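Local atomic coordinates of glycosylation Associate Protein 1 (Streptococcus agalactiae serotype V, PDB entry 6OYC), a protein that probably takes part, in complex with its partners Gap2 and Gap3, in the glycosylation and accessory Sec secretion of bacterial surface proteins. Residues A[314-326]-A[346-358]. Sequence-based numbering, arbitrary orientation.
Sequences QVRDLEIYFVVDR and NNDIKVTFVSYER. With SO4 (sulfate ion), chain K.
With CG anti to the backbone N (chi1 -176°), the Tyr321 ring reaches across to Val354, whose CG2 sits above the ring centre, 3.5 Å from the centroid and 7° off the normal. Val354 CG1 turns to one face of the Tyr356 ring, so the valine fills the corner between two tyrosines whose hydroxyls share a hydrogen bond, Tyr321 OH to Tyr356 OH 2.6 Å, in the plane of the Tyr321 ring. On that same side of the sheet Thr352 OG1 donates to Glu319 OE1 at 2.7 Å, on the anti side of the carboxylate, and Lys350 NZ meets Asp317 OD2 from above its plane in a 2.9 Å salt bridge. Beneath these groups, strands 318-323 and 349-354 pair in parallel, the two ends of a right-handed beta-alpha-beta crossover through helix 329-344 in the second Rossmann-like domain of a GT-B-type fold. The opposite side, Ile320, Phe322, Val351 and Phe353, is apolar; Phe353 turns its edge to the face of Phe322 in an offset edge-to-face pair, planes 68° apart. Beyond the strands, Asp325 OD2 takes Tyr356 N through its syn lone pair at 2.7 Å. Further out, Arg420 forms a salt bridge with Glu319 OE1, and Thr438 OG1 hydrogen-bonds Tyr356 OH.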
loop_
_atom_site.group_PDB
_atom_site.type_symbol
_atom_site.label_atom_id
_atom_site.label_comp_id
_atom_site.label_asym_id
_atom_site.label_seq_id
_atom_site.Cartn_x
_atom_site.Cartn_y
_atom_site.Cartn_z
ATOM N N GLN A 314 -0.308 -21.935 -19.043
ATOM C CA GLN A 314 0.968 -22.300 -19.642
ATOM C C GLN A 314 1.831 -23.177 -18.732
ATOM O O GLN A 314 3.026 -23.348 -19.004
ATOM C CB GLN A 314 1.736 -21.024 -20.030
ATOM C CG GLN A 314 0.895 -20.007 -20.816
ATOM C CD GLN A 314 1.516 -18.611 -20.871
ATOM O OE1 GLN A 314 2.636 -18.385 -20.397
ATOM N NE2 GLN A 314 0.781 -17.664 -21.452
ATOM N N VAL A 315 1.265 -23.739 -17.664
ATOM C CA VAL A 315 2.022 -24.620 -16.782
ATOM C C VAL A 315 1.219 -25.883 -16.531
ATOM O O VAL A 315 -0.013 -25.862 -16.528
ATOM C CB VAL A 315 2.389 -23.935 -15.446
ATOM C CG1 VAL A 315 3.414 -22.836 -15.685
ATOM C CG2 VAL A 315 1.145 -23.381 -14.770
ATOM N N ARG A 316 1.926 -26.994 -16.322
ATOM C CA ARG A 316 1.231 -28.231 -15.988
ATOM C C ARG A 316 0.807 -28.248 -14.522
ATOM O O ARG A 316 -0.257 -28.783 -14.196
ATOM C CB ARG A 316 2.107 -29.448 -16.317
ATOM C CG ARG A 316 1.511 -30.786 -15.861
ATOM C CD ARG A 316 2.339 -31.996 -16.282
ATOM N NE ARG A 316 3.744 -31.667 -16.513
ATOM C CZ ARG A 316 4.737 -32.552 -16.469
ATOM N NH1 ARG A 316 4.484 -33.826 -16.189
ATOM N NH2 ARG A 316 5.986 -32.162 -16.702
ATOM N N ASP A 317 1.610 -27.655 -13.641
ATOM C CA ASP A 317 1.250 -27.548 -12.233
ATOM C C ASP A 317 -0.078 -26.816 -12.079
ATOM O O ASP A 317 -0.415 -25.926 -12.861
ATOM C CB ASP A 317 2.347 -26.808 -11.466
ATOM C CG ASP A 317 3.609 -27.640 -11.312
ATOM O OD1 ASP A 317 3.523 -28.871 -11.494
ATOM O OD2 ASP A 317 4.685 -27.076 -11.012
ATOM N N LEU A 318 -0.859 -27.226 -11.084
ATOM C CA LEU A 318 -2.114 -26.550 -10.733
ATOM C C LEU A 318 -1.898 -25.979 -9.330
ATOM O O LEU A 318 -2.192 -26.636 -8.324
ATOM C CB LEU A 318 -3.311 -27.491 -10.783
ATOM C CG LEU A 318 -3.707 -28.053 -12.150
ATOM C CD1 LEU A 318 -4.623 -29.246 -11.977
ATOM C CD2 LEU A 318 -4.386 -26.997 -12.997
ATOM N N GLU A 319 -1.356 -24.764 -9.266
ATOM C CA GLU A 319 -0.842 -24.231 -8.015
ATOM C C GLU A 319 -1.942 -23.500 -7.253
ATOM O O GLU A 319 -2.572 -22.566 -7.782
ATOM C CB GLU A 319 0.345 -23.307 -8.263
ATOM C CG GLU A 319 1.119 -22.980 -6.991
ATOM C CD GLU A 319 2.065 -21.799 -7.158
ATOM O OE1 GLU A 319 2.509 -21.246 -6.121
ATOM O OE2 GLU A 319 2.371 -21.429 -8.319
ATOM N N ILE A 320 -2.168 -23.937 -6.015
ATOM C CA ILE A 320 -3.132 -23.328 -5.107
ATOM C C ILE A 320 -2.390 -22.372 -4.182
ATOM O O ILE A 320 -1.401 -22.753 -3.537
ATOM C CB ILE A 320 -3.888 -24.395 -4.291
ATOM C CG1 ILE A 320 -4.619 -25.372 -5.211
ATOM C CG2 ILE A 320 -4.863 -23.736 -3.301
ATOM C CD1 ILE A 320 -5.516 -26.332 -4.479
ATOM N N TYR A 321 -2.891 -21.144 -4.097
ATOM C CA TYR A 321 -2.350 -20.086 -3.245
ATOM C C TYR A 321 -3.251 -19.975 -2.016
ATOM O O TYR A 321 -4.358 -19.440 -2.107
ATOM C CB TYR A 321 -2.315 -18.785 -4.055
ATOM C CG TYR A 321 -1.707 -17.532 -3.440
ATOM C CD1 TYR A 321 -2.463 -16.690 -2.617
ATOM C CD2 TYR A 321 -0.411 -17.135 -3.762
ATOM C CE1 TYR A 321 -1.907 -15.521 -2.088
ATOM C CE2 TYR A 321 0.141 -15.967 -3.242
ATOM C CZ TYR A 321 -0.609 -15.171 -2.401
ATOM O OH TYR A 321 -0.074 -14.017 -1.876
ATOM N N PHE A 322 -2.790 -20.487 -0.868
ATOM C CA PHE A 322 -3.647 -20.735 0.299
ATOM C C PHE A 322 -3.261 -19.826 1.462
ATOM O O PHE A 322 -2.239 -20.051 2.130
ATOM C CB PHE A 322 -3.563 -22.204 0.712
ATOM C CG PHE A 322 -4.676 -22.665 1.638
ATOM C CD1 PHE A 322 -4.813 -22.142 2.918
ATOM C CD2 PHE A 322 -5.555 -23.669 1.242
ATOM C CE1 PHE A 322 -5.817 -22.603 3.777
ATOM C CE2 PHE A 322 -6.569 -24.131 2.103
ATOM C CZ PHE A 322 -6.697 -23.589 3.363
ATOM N N VAL A 323 -4.104 -18.834 1.736
ATOM C CA VAL A 323 -3.837 -17.879 2.808
ATOM C C VAL A 323 -4.157 -18.537 4.140
ATOM O O VAL A 323 -5.272 -19.025 4.342
ATOM C CB VAL A 323 -4.659 -16.590 2.610
ATOM C CG1 VAL A 323 -4.498 -15.627 3.818
ATOM C CG2 VAL A 323 -4.250 -15.894 1.316
ATOM N N VAL A 324 -3.184 -18.549 5.060
ATOM C CA VAL A 324 -3.384 -19.206 6.355
ATOM C C VAL A 324 -3.642 -18.228 7.506
ATOM O O VAL A 324 -4.058 -18.668 8.590
ATOM C CB VAL A 324 -2.195 -20.132 6.692
ATOM C CG1 VAL A 324 -2.066 -21.224 5.626
ATOM C CG2 VAL A 324 -0.893 -19.322 6.830
ATOM N N ASP A 325 -3.455 -16.923 7.297
ATOM C CA ASP A 325 -3.709 -15.928 8.337
ATOM C C ASP A 325 -5.147 -15.980 8.851
ATOM O O ASP A 325 -6.096 -16.229 8.105
ATOM C CB ASP A 325 -3.423 -14.518 7.811
ATOM C CG ASP A 325 -1.965 -14.309 7.494
ATOM O OD1 ASP A 325 -1.099 -14.811 8.249
ATOM O OD2 ASP A 325 -1.679 -13.673 6.470
ATOM N N ARG A 326 -5.290 -15.696 10.143
ATOM C CA ARG A 326 -6.543 -15.655 10.890
ATOM C C ARG A 326 -7.218 -17.008 10.999
ATOM O O ARG A 326 -8.340 -17.081 11.502
ATOM C CB ARG A 326 -7.547 -14.657 10.308
ATOM C CG ARG A 326 -7.012 -13.266 10.071
ATOM C CD ARG A 326 -8.081 -12.476 9.330
ATOM N NE ARG A 326 -7.689 -11.101 9.058
ATOM C CZ ARG A 326 -7.718 -10.131 9.961
ATOM N NH1 ARG A 326 -8.125 -10.393 11.202
ATOM N NH2 ARG A 326 -7.341 -8.902 9.620
ATOM N N ASN A 346 -5.015 -36.099 -7.485
ATOM C CA ASN A 346 -4.534 -35.234 -8.569
ATOM C C ASN A 346 -3.094 -34.812 -8.269
ATOM O O ASN A 346 -2.869 -33.876 -7.495
ATOM C CB ASN A 346 -5.439 -34.032 -8.746
ATOM C CG ASN A 346 -5.119 -33.250 -9.999
ATOM O OD1 ASN A 346 -3.986 -33.259 -10.477
ATOM N ND2 ASN A 346 -6.120 -32.569 -10.546
ATOM N N ASN A 347 -2.140 -35.483 -8.927
ATOM C CA ASN A 347 -0.710 -35.285 -8.709
ATOM C C ASN A 347 -0.196 -33.939 -9.218
ATOM O O ASN A 347 0.948 -33.580 -8.912
ATOM C CB ASN A 347 0.074 -36.420 -9.383
ATOM C CG ASN A 347 -0.571 -36.881 -10.682
ATOM O OD1 ASN A 347 -0.422 -36.241 -11.724
ATOM N ND2 ASN A 347 -1.296 -37.994 -10.623
ATOM N N ASP A 348 -0.995 -33.198 -9.988
ATOM C CA ASP A 348 -0.568 -31.906 -10.504
ATOM C C ASP A 348 -0.864 -30.753 -9.546
ATOM O O ASP A 348 -0.296 -29.666 -9.708
ATOM C CB ASP A 348 -1.220 -31.650 -11.869
ATOM C CG ASP A 348 -0.617 -32.514 -12.975
ATOM O OD1 ASP A 348 0.462 -33.100 -12.759
ATOM O OD2 ASP A 348 -1.223 -32.620 -14.055
ATOM N N ILE A 349 -1.714 -30.973 -8.540
ATOM C CA ILE A 349 -2.027 -29.932 -7.569
ATOM C C ILE A 349 -0.843 -29.730 -6.636
ATOM O O ILE A 349 -0.260 -30.697 -6.126
ATOM C CB ILE A 349 -3.290 -30.296 -6.782
ATOM C CG1 ILE A 349 -4.519 -30.220 -7.686
ATOM C CG2 ILE A 349 -3.445 -29.384 -5.586
ATOM C CD1 ILE A 349 -5.753 -30.797 -7.059
ATOM N N LYS A 350 -0.459 -28.469 -6.441
ATOM C CA LYS A 350 0.526 -28.066 -5.452
ATOM C C LYS A 350 -0.084 -26.962 -4.601
ATOM O O LYS A 350 -0.931 -26.201 -5.074
ATOM C CB LYS A 350 1.813 -27.591 -6.119
ATOM C CG LYS A 350 2.394 -28.618 -7.088
ATOM C CD LYS A 350 3.783 -28.226 -7.565
ATOM C CE LYS A 350 4.431 -29.323 -8.405
ATOM N NZ LYS A 350 5.733 -28.870 -8.978
ATOM N N VAL A 351 0.326 -26.878 -3.338
ATOM C CA VAL A 351 -0.233 -25.883 -2.429
ATOM C C VAL A 351 0.888 -24.989 -1.914
ATOM O O VAL A 351 1.868 -25.473 -1.332
ATOM C CB VAL A 351 -1.007 -26.524 -1.263
ATOM C CG1 VAL A 351 -1.538 -25.425 -0.306
ATOM C CG2 VAL A 351 -2.161 -27.384 -1.783
ATOM N N THR A 352 0.745 -23.688 -2.127
ATOM C CA THR A 352 1.600 -22.697 -1.479
ATOM C C THR A 352 0.825 -22.061 -0.333
ATOM O O THR A 352 -0.144 -21.324 -0.566
ATOM C CB THR A 352 2.054 -21.614 -2.450
ATOM O OG1 THR A 352 2.699 -22.211 -3.575
ATOM C CG2 THR A 352 3.004 -20.645 -1.746
ATOM N N PHE A 353 1.273 -22.326 0.894
ATOM C CA PHE A 353 0.734 -21.651 2.068
ATOM C C PHE A 353 1.319 -20.249 2.183
ATOM O O PHE A 353 2.537 -20.053 2.090
ATOM C CB PHE A 353 1.024 -22.448 3.333
ATOM C CG PHE A 353 0.373 -23.790 3.348
ATOM C CD1 PHE A 353 -1.013 -23.896 3.355
ATOM C CD2 PHE A 353 1.142 -24.949 3.304
ATOM C CE1 PHE A 353 -1.622 -25.136 3.353
ATOM C CE2 PHE A 353 0.545 -26.197 3.296
ATOM C CZ PHE A 353 -0.836 -26.298 3.328
ATOM N N VAL A 354 0.442 -19.278 2.390
ATOM C CA VAL A 354 0.790 -17.867 2.322
ATOM C C VAL A 354 0.461 -17.230 3.664
ATOM O O VAL A 354 -0.680 -17.315 4.137
ATOM C CB VAL A 354 0.040 -17.173 1.178
ATOM C CG1 VAL A 354 0.345 -15.644 1.133
ATOM C CG2 VAL A 354 0.387 -17.866 -0.133
ATOM N N SER A 355 1.461 -16.609 4.284
ATOM C CA SER A 355 1.276 -15.843 5.508
ATOM C C SER A 355 1.704 -14.409 5.244
ATOM O O SER A 355 2.847 -14.159 4.834
ATOM C CB SER A 355 2.076 -16.439 6.666
ATOM O OG SER A 355 2.126 -15.536 7.753
ATOM N N TYR A 356 0.788 -13.476 5.472
ATOM C CA TYR A 356 1.080 -12.059 5.370
ATOM C C TYR A 356 1.501 -11.452 6.709
ATOM O O TYR A 356 1.780 -10.251 6.767
ATOM C CB TYR A 356 -0.137 -11.309 4.813
ATOM C CG TYR A 356 -0.587 -11.711 3.412
ATOM C CD1 TYR A 356 0.294 -11.676 2.328
ATOM C CD2 TYR A 356 -1.914 -12.096 3.169
ATOM C CE1 TYR A 356 -0.124 -12.034 1.058
ATOM C CE2 TYR A 356 -2.346 -12.446 1.888
ATOM C CZ TYR A 356 -1.442 -12.419 0.843
ATOM O OH TYR A 356 -1.858 -12.763 -0.424
ATOM N N GLU A 357 1.585 -12.249 7.773
ATOM C CA GLU A 357 1.924 -11.714 9.087
ATOM C C GLU A 357 3.383 -11.280 9.120
ATOM O O GLU A 357 4.284 -12.097 8.904
ATOM C CB GLU A 357 1.661 -12.755 10.174
ATOM C CG GLU A 357 2.063 -12.253 11.559
ATOM C CD GLU A 357 1.497 -10.858 11.863
ATOM O OE1 GLU A 357 0.301 -10.619 11.625
ATOM O OE2 GLU A 357 2.248 -9.981 12.340
ATOM N N ARG A 358 3.623 -10.002 9.414
ATOM C CA ARG A 358 4.991 -9.488 9.415
ATOM C C ARG A 358 5.746 -9.828 10.702
ATOM O O ARG A 358 6.979 -9.921 10.681
ATOM C CB ARG A 358 4.985 -7.977 9.177
ATOM C CG ARG A 358 4.377 -7.145 10.267
ATOM C CD ARG A 358 4.484 -5.663 9.911
ATOM N NE ARG A 358 3.736 -4.842 10.849
ATOM C CZ ARG A 358 3.880 -3.526 11.003
ATOM N NH1 ARG A 358 4.758 -2.847 10.270
ATOM N NH2 ARG A 358 3.142 -2.890 11.900
HETATM S S SO4 K . -0.178 -4.987 10.732
HETATM O O1 SO4 K . -0.179 -5.215 9.290
HETATM O O2 SO4 K . -0.533 -3.592 11.024
HETATM O O3 SO4 K . 1.142 -5.337 11.250
HETATM O O4 SO4 K . -1.170 -5.863 11.366
#